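Long-range contacts in hydrolase, isochorismatase family (Pseudomonas putida KT2440, PDB 4H17), which probably acts as a hydrolase of the isochorismatase family: residues A[19-24]-A[62-67]; A[122-127]-A[148-153]. All blocks are in the same frame, centred on the assembly; numbering follows the deposited sequence. Where two conformers were deposited one is given.

Contacts 1 and 2 both lie at the N-terminal ends of the strands of the parallel sheet, with centres about 10 Å apart. They follow one another along the chain: contact 1 (19-24 with 62-67) closes before contact 2 (122-127 with 148-153) opens. Contact 1 brings together the entries to strands 24-29 and 66-71, and contact 2 pairs strands 125-131 and 150-159, so the two cover four adjacent strands. They also touch: A19 N probably donates to T152 OG1, while R64 packs near H123. The loop 19-24 thus spans from one contact to the other where the strands of this Rossmann-like fold begin.

Contact 1: A[19-24]-A[62-67]; sequences AKLSHA and SGRPII
R64 reaches across to A24 and grips a single backbone oxygen side-on. R64 NE and R64 NH2 both donate to A24 O, at 3.2 Å and 3.0 Å respectively. Both bonds are bent, with N-H...O angles of 140° and 148°, as expected when two neighbouring nitrogens share one acceptor. A24 O lies close to the guanidinium plane; seen from the carbonyl, NE is in its plane and NH2 stands above it. S22 O sits over the centre of one guanidinium face, 3.2 Å from R64 CZ, a close approach without a hydrogen bond. P65 CD lies over the opposite face, toward the rim. L21 O comes within 2.9 Å of R64 NE. The aliphatic part of the arginine slides past L21 in the opposite direction, with L21 CD1 4.0 Å from R64 CG. Bends at chi2 and chi3 place R64 CD and NE beside L21 O. An alanine in place of R64 would probably leave A24 O without these two donors and open a gap beside the carbonyls of L21 and S22. The loop's own turn positions the acceptors: H23 N bonds to K20 O, and A24 N to L21 O. Farther out, L21 packs on A58 of helix 45-61, and R64 packs near H123. R64 follows G63, whose positive phi belongs to the Schellman motif ending that helix. The contact ties the entries of two neighbouring parallel strands, 24-29 and 66-71, at the helix-to-strand turn of a beta-alpha-beta crossover in the Rossmann-like fold.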
loop_
_atom_site.group_PDB
_atom_site.type_symbol
_atom_site.label_atom_id
_atom_site.label_comp_id
_atom_site.label_asym_id
_atom_site.label_seq_id
_atom_site.Cartn_x
_atom_site.Cartn_y
_atom_site.Cartn_z
ATOM N N ALA A 19 18.528 -5.763 -5.540
ATOM C CA ALA A 19 19.290 -6.545 -4.564
ATOM C C ALA A 19 20.088 -7.598 -5.284
ATOM O O ALA A 19 19.651 -8.125 -6.313
ATOM C CB ALA A 19 18.355 -7.242 -3.589
ATOM N N LYS A 20 21.246 -7.921 -4.733
ATOM C CA LYS A 20 21.980 -9.115 -5.146
ATOM C C LYS A 20 21.649 -10.123 -4.063
ATOM O O LYS A 20 21.777 -9.811 -2.878
ATOM C CB LYS A 20 23.494 -8.864 -5.198
ATOM C CG LYS A 20 23.999 -7.947 -6.309
ATOM C CD LYS A 20 23.828 -8.554 -7.692
ATOM C CE LYS A 20 25.060 -8.336 -8.548
ATOM N NZ LYS A 20 25.331 -6.880 -8.685
ATOM N N LEU A 21 21.231 -11.321 -4.461
ATOM C CA LEU A 21 20.902 -12.388 -3.503
ATOM C C LEU A 21 22.037 -12.582 -2.477
ATOM O O LEU A 21 21.791 -12.799 -1.295
ATOM C CB LEU A 21 20.592 -13.693 -4.233
ATOM C CG LEU A 21 20.195 -14.871 -3.354
ATOM C CD1 LEU A 21 19.029 -14.484 -2.431
ATOM C CD2 LEU A 21 19.848 -16.079 -4.214
ATOM N N SER A 22 23.283 -12.457 -2.939
ATOM C CA SER A 22 24.465 -12.653 -2.122
ATOM C C SER A 22 24.595 -11.669 -0.976
ATOM O O SER A 22 25.322 -11.952 -0.007
ATOM C CB SER A 22 25.720 -12.594 -2.998
ATOM O OG SER A 22 25.889 -11.335 -3.623
ATOM N N HIS A 23 23.905 -10.534 -1.049
ATOM C CA HIS A 23 23.928 -9.553 0.038
ATOM C C HIS A 23 22.549 -9.314 0.648
ATOM O O HIS A 23 22.348 -8.346 1.387
ATOM C CB HIS A 23 24.487 -8.238 -0.483
ATOM C CG HIS A 23 25.804 -8.371 -1.169
ATOM N ND1 HIS A 23 26.886 -8.995 -0.589
ATOM C CD2 HIS A 23 26.213 -7.965 -2.395
ATOM C CE1 HIS A 23 27.908 -8.968 -1.429
ATOM N NE2 HIS A 23 27.527 -8.341 -2.528
ATOM N N ALA A 24 21.623 -10.232 0.415
ATOM C CA ALA A 24 20.227 -9.991 0.792
ATOM C C ALA A 24 19.693 -10.986 1.804
ATOM O O ALA A 24 20.272 -12.024 2.002
ATOM C CB ALA A 24 19.351 -10.009 -0.452
ATOM N N SER A 62 23.257 -20.764 -1.522
ATOM C CA SER A 62 24.110 -19.614 -1.252
ATOM C C SER A 62 24.216 -19.303 0.238
ATOM O O SER A 62 24.946 -18.399 0.613
ATOM C CB SER A 62 23.521 -18.385 -1.971
ATOM O OG SER A 62 23.771 -18.435 -3.361
ATOM N N GLY A 63 23.489 -20.024 1.078
ATOM C CA GLY A 63 23.517 -19.787 2.531
ATOM C C GLY A 63 22.927 -18.481 3.028
ATOM O O GLY A 63 23.391 -17.926 4.040
ATOM N N ARG A 64 21.925 -17.964 2.333
ATOM C CA ARG A 64 21.323 -16.676 2.688
ATOM C C ARG A 64 20.237 -16.854 3.776
ATOM O O ARG A 64 19.637 -17.906 3.874
ATOM C CB ARG A 64 20.673 -16.039 1.466
ATOM C CG ARG A 64 21.580 -15.986 0.247
ATOM C CD ARG A 64 22.905 -15.319 0.537
ATOM N NE ARG A 64 22.691 -14.043 1.216
ATOM C CZ ARG A 64 23.519 -13.491 2.107
ATOM N NH1 ARG A 64 24.681 -14.044 2.423
ATOM N NH2 ARG A 64 23.211 -12.333 2.666
ATOM N N PRO A 65 19.980 -15.788 4.554
ATOM C CA PRO A 65 18.888 -15.775 5.529
ATOM C C PRO A 65 17.575 -15.842 4.830
ATOM O O PRO A 65 17.382 -15.126 3.806
ATOM C CB PRO A 65 19.078 -14.433 6.248
ATOM C CG PRO A 65 20.461 -14.009 5.949
ATOM C CD PRO A 65 20.714 -14.507 4.553
ATOM N N ILE A 66 16.682 -16.707 5.338
ATOM C CA ILE A 66 15.396 -16.887 4.730
ATOM C C ILE A 66 14.319 -16.782 5.798
ATOM O O ILE A 66 14.381 -17.464 6.837
ATOM C CB ILE A 66 15.277 -18.278 4.063
ATOM C CG1 ILE A 66 16.365 -18.457 2.991
ATOM C CG2 ILE A 66 13.871 -18.521 3.527
ATOM C CD1 ILE A 66 16.575 -19.893 2.543
ATOM N N ILE A 67 13.345 -15.935 5.522
ATOM C CA ILE A 67 12.219 -15.658 6.454
ATOM C C ILE A 67 10.903 -16.022 5.791
ATOM O O ILE A 67 10.584 -15.551 4.688
ATOM C CB ILE A 67 12.162 -14.195 6.829
ATOM C CG1 ILE A 67 13.439 -13.792 7.557
ATOM C CG2 ILE A 67 10.884 -13.939 7.611
ATOM C CD1 ILE A 67 13.623 -12.294 7.761
#

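Contact 2: A[122-127]-A[148-153]; sequences GHLDLI and GYRCTL
The beta-alpha-beta unit of strand 125-131, helix 133-146 and strand 150-159 brings D125, L126 and I127 beside R150, C151 and T152 in parallel register. R150 N donates to L124 O (2.8 Å), L126 N to R150 O, and T152 N to L126 O (2.8 Å). On the D125 side of the sheet, R150, in the conformer given, makes a salt bridge: R150 NE meets D125 OD1 at 3.1 Å, from above the carboxylate plane, and NH2 adds a weak bond to OD2. The carboxylate and guanidinium planes are 65° apart. L124 CB lies over one guanidinium face, toward its rim, 3.6 Å from R150 NH2. A water donates to D125 OD1 and, weakly, to R150 O; it also bonds T152 OG1, which is hydrogen-bonded to A19 N as well. On the opposite face L126 CD1 packs 3.6 Å from Y149 CB and 4.1 Å from C151 SG. The Y149 ring presents its edge to H123 O and L124 O, with Y149 CE1 3.6 Å from H123 O. Y149 and L126 also reach L118 of helix 114-121. G148, with positive phi, ends helix 133-146 in a Schellman motif, from which the chain enters strand 150-159 and completes the parallel crossover characteristic of Rossmann-like folds.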
loop_
_atom_site.group_PDB
_atom_site.type_symbol
_atom_site.label_atom_id
_atom_site.label_comp_id
_atom_site.label_asym_id
_atom_site.label_seq_id
_atom_site.Cartn_x
_atom_site.Cartn_y
_atom_site.Cartn_z
ATOM N N GLY A 122 21.313 -8.040 9.666
ATOM C CA GLY A 122 22.289 -7.092 9.202
ATOM C C GLY A 122 22.197 -6.615 7.774
ATOM O O GLY A 122 23.038 -5.827 7.385
ATOM N N HIS A 123 21.213 -7.074 6.999
ATOM C CA HIS A 123 21.083 -6.646 5.577
ATOM C C HIS A 123 19.992 -5.636 5.347
ATOM O O HIS A 123 18.835 -5.860 5.701
ATOM C CB HIS A 123 20.863 -7.861 4.668
ATOM C CG HIS A 123 21.920 -8.890 4.826
ATOM N ND1 HIS A 123 23.225 -8.669 4.447
ATOM C CD2 HIS A 123 21.875 -10.140 5.334
ATOM C CE1 HIS A 123 23.946 -9.737 4.730
ATOM N NE2 HIS A 123 23.151 -10.644 5.272
ATOM N N LEU A 124 20.362 -4.517 4.729
ATOM C CA LEU A 124 19.385 -3.525 4.301
ATOM C C LEU A 124 18.609 -3.970 3.064
ATOM O O LEU A 124 17.485 -3.520 2.893
ATOM C CB LEU A 124 20.063 -2.175 4.044
ATOM C CG LEU A 124 20.491 -1.423 5.313
ATOM C CD1 LEU A 124 21.212 -0.128 4.934
ATOM C CD2 LEU A 124 19.308 -1.107 6.224
ATOM N N ASP A 125 19.185 -4.873 2.255
ATOM C CA ASP A 125 18.534 -5.414 1.055
ATOM C C ASP A 125 17.670 -6.657 1.312
ATOM O O ASP A 125 18.123 -7.714 1.750
ATOM C CB ASP A 125 19.534 -5.770 -0.059
ATOM C CG ASP A 125 20.162 -4.548 -0.740
ATOM O OD1 ASP A 125 19.430 -3.795 -1.407
ATOM O OD2 ASP A 125 21.390 -4.402 -0.760
ATOM N N LEU A 126 16.402 -6.498 0.970
ATOM C CA LEU A 126 15.389 -7.527 1.120
ATOM C C LEU A 126 14.847 -7.917 -0.234
ATOM O O LEU A 126 14.473 -7.076 -1.029
ATOM C CB LEU A 126 14.226 -7.040 1.986
ATOM C CG LEU A 126 14.534 -6.354 3.322
ATOM C CD1 LEU A 126 13.242 -5.887 3.974
ATOM C CD2 LEU A 126 15.379 -7.226 4.239
ATOM N N ILE A 127 14.813 -9.221 -0.481
ATOM C CA ILE A 127 14.148 -9.786 -1.635
ATOM C C ILE A 127 12.822 -10.344 -1.103
ATOM O O ILE A 127 12.820 -11.167 -0.162
ATOM C CB ILE A 127 14.991 -10.868 -2.337
ATOM C CG1 ILE A 127 16.284 -10.233 -2.879
ATOM C CG2 ILE A 127 14.189 -11.525 -3.451
ATOM C CD1 ILE A 127 17.369 -11.212 -3.224
ATOM N N GLY A 148 13.819 1.876 6.532
ATOM C CA GLY A 148 15.031 2.145 5.766
ATOM C C GLY A 148 15.560 0.967 4.977
ATOM O O GLY A 148 16.657 1.041 4.439
ATOM N N TYR A 149 14.783 -0.104 4.829
ATOM C CA TYR A 149 15.177 -1.175 3.964
ATOM C C TYR A 149 15.017 -0.890 2.490
ATOM O O TYR A 149 14.178 -0.084 2.078
ATOM C CB TYR A 149 14.405 -2.466 4.298
ATOM C CG TYR A 149 14.737 -2.908 5.703
ATOM C CD1 TYR A 149 15.891 -3.598 5.985
ATOM C CD2 TYR A 149 13.871 -2.626 6.751
ATOM C CE1 TYR A 149 16.230 -3.984 7.280
ATOM C CE2 TYR A 149 14.186 -3.008 8.041
ATOM C CZ TYR A 149 15.356 -3.667 8.314
ATOM O OH TYR A 149 15.638 -4.033 9.619
ATOM N N ARG A 150 15.866 -1.537 1.701
ATOM C CA ARG A 150 15.808 -1.490 0.264
ATOM C C ARG A 150 15.173 -2.784 -0.192
ATOM O O ARG A 150 15.750 -3.853 0.003
ATOM C CB ARG A 150 17.205 -1.415 -0.309
ATOM C CG ARG A 150 17.894 -0.081 -0.127
ATOM C CD ARG A 150 19.217 -0.074 -0.906
ATOM N NE ARG A 150 20.209 -1.016 -0.382
ATOM C CZ ARG A 150 21.056 -0.753 0.618
ATOM N NH1 ARG A 150 21.061 0.436 1.212
ATOM N NH2 ARG A 150 21.923 -1.679 1.012
ATOM N N CYS A 151 14.010 -2.695 -0.816
ATOM C CA CYS A 151 13.234 -3.886 -1.191
ATOM C C CYS A 151 13.372 -4.141 -2.676
ATOM O O CYS A 151 13.301 -3.220 -3.478
ATOM C CB CYS A 151 11.770 -3.687 -0.850
ATOM S SG CYS A 151 11.454 -3.784 0.925
ATOM N N THR A 152 13.518 -5.421 -3.020
ATOM C CA THR A 152 13.429 -5.881 -4.393
ATOM C C THR A 152 12.295 -6.903 -4.412
ATOM O O THR A 152 12.382 -7.950 -3.745
ATOM C CB THR A 152 14.727 -6.522 -4.886
ATOM O OG1 THR A 152 15.753 -5.518 -4.894
ATOM C CG2 THR A 152 14.536 -7.078 -6.267
ATOM N N LEU A 153 11.233 -6.567 -5.131
ATOM C CA LEU A 153 10.021 -7.375 -5.143
ATOM C C LEU A 153 10.023 -8.228 -6.375
ATOM O O LEU A 153 10.164 -7.721 -7.491
ATOM C CB LEU A 153 8.806 -6.444 -5.137
ATOM C CG LEU A 153 7.415 -7.042 -5.221
ATOM C CD1 LEU A 153 7.098 -8.071 -4.169
ATOM C CD2 LEU A 153 6.416 -5.907 -5.164
HETATM O O HOH W 1 16.718 -4.470 -2.570
#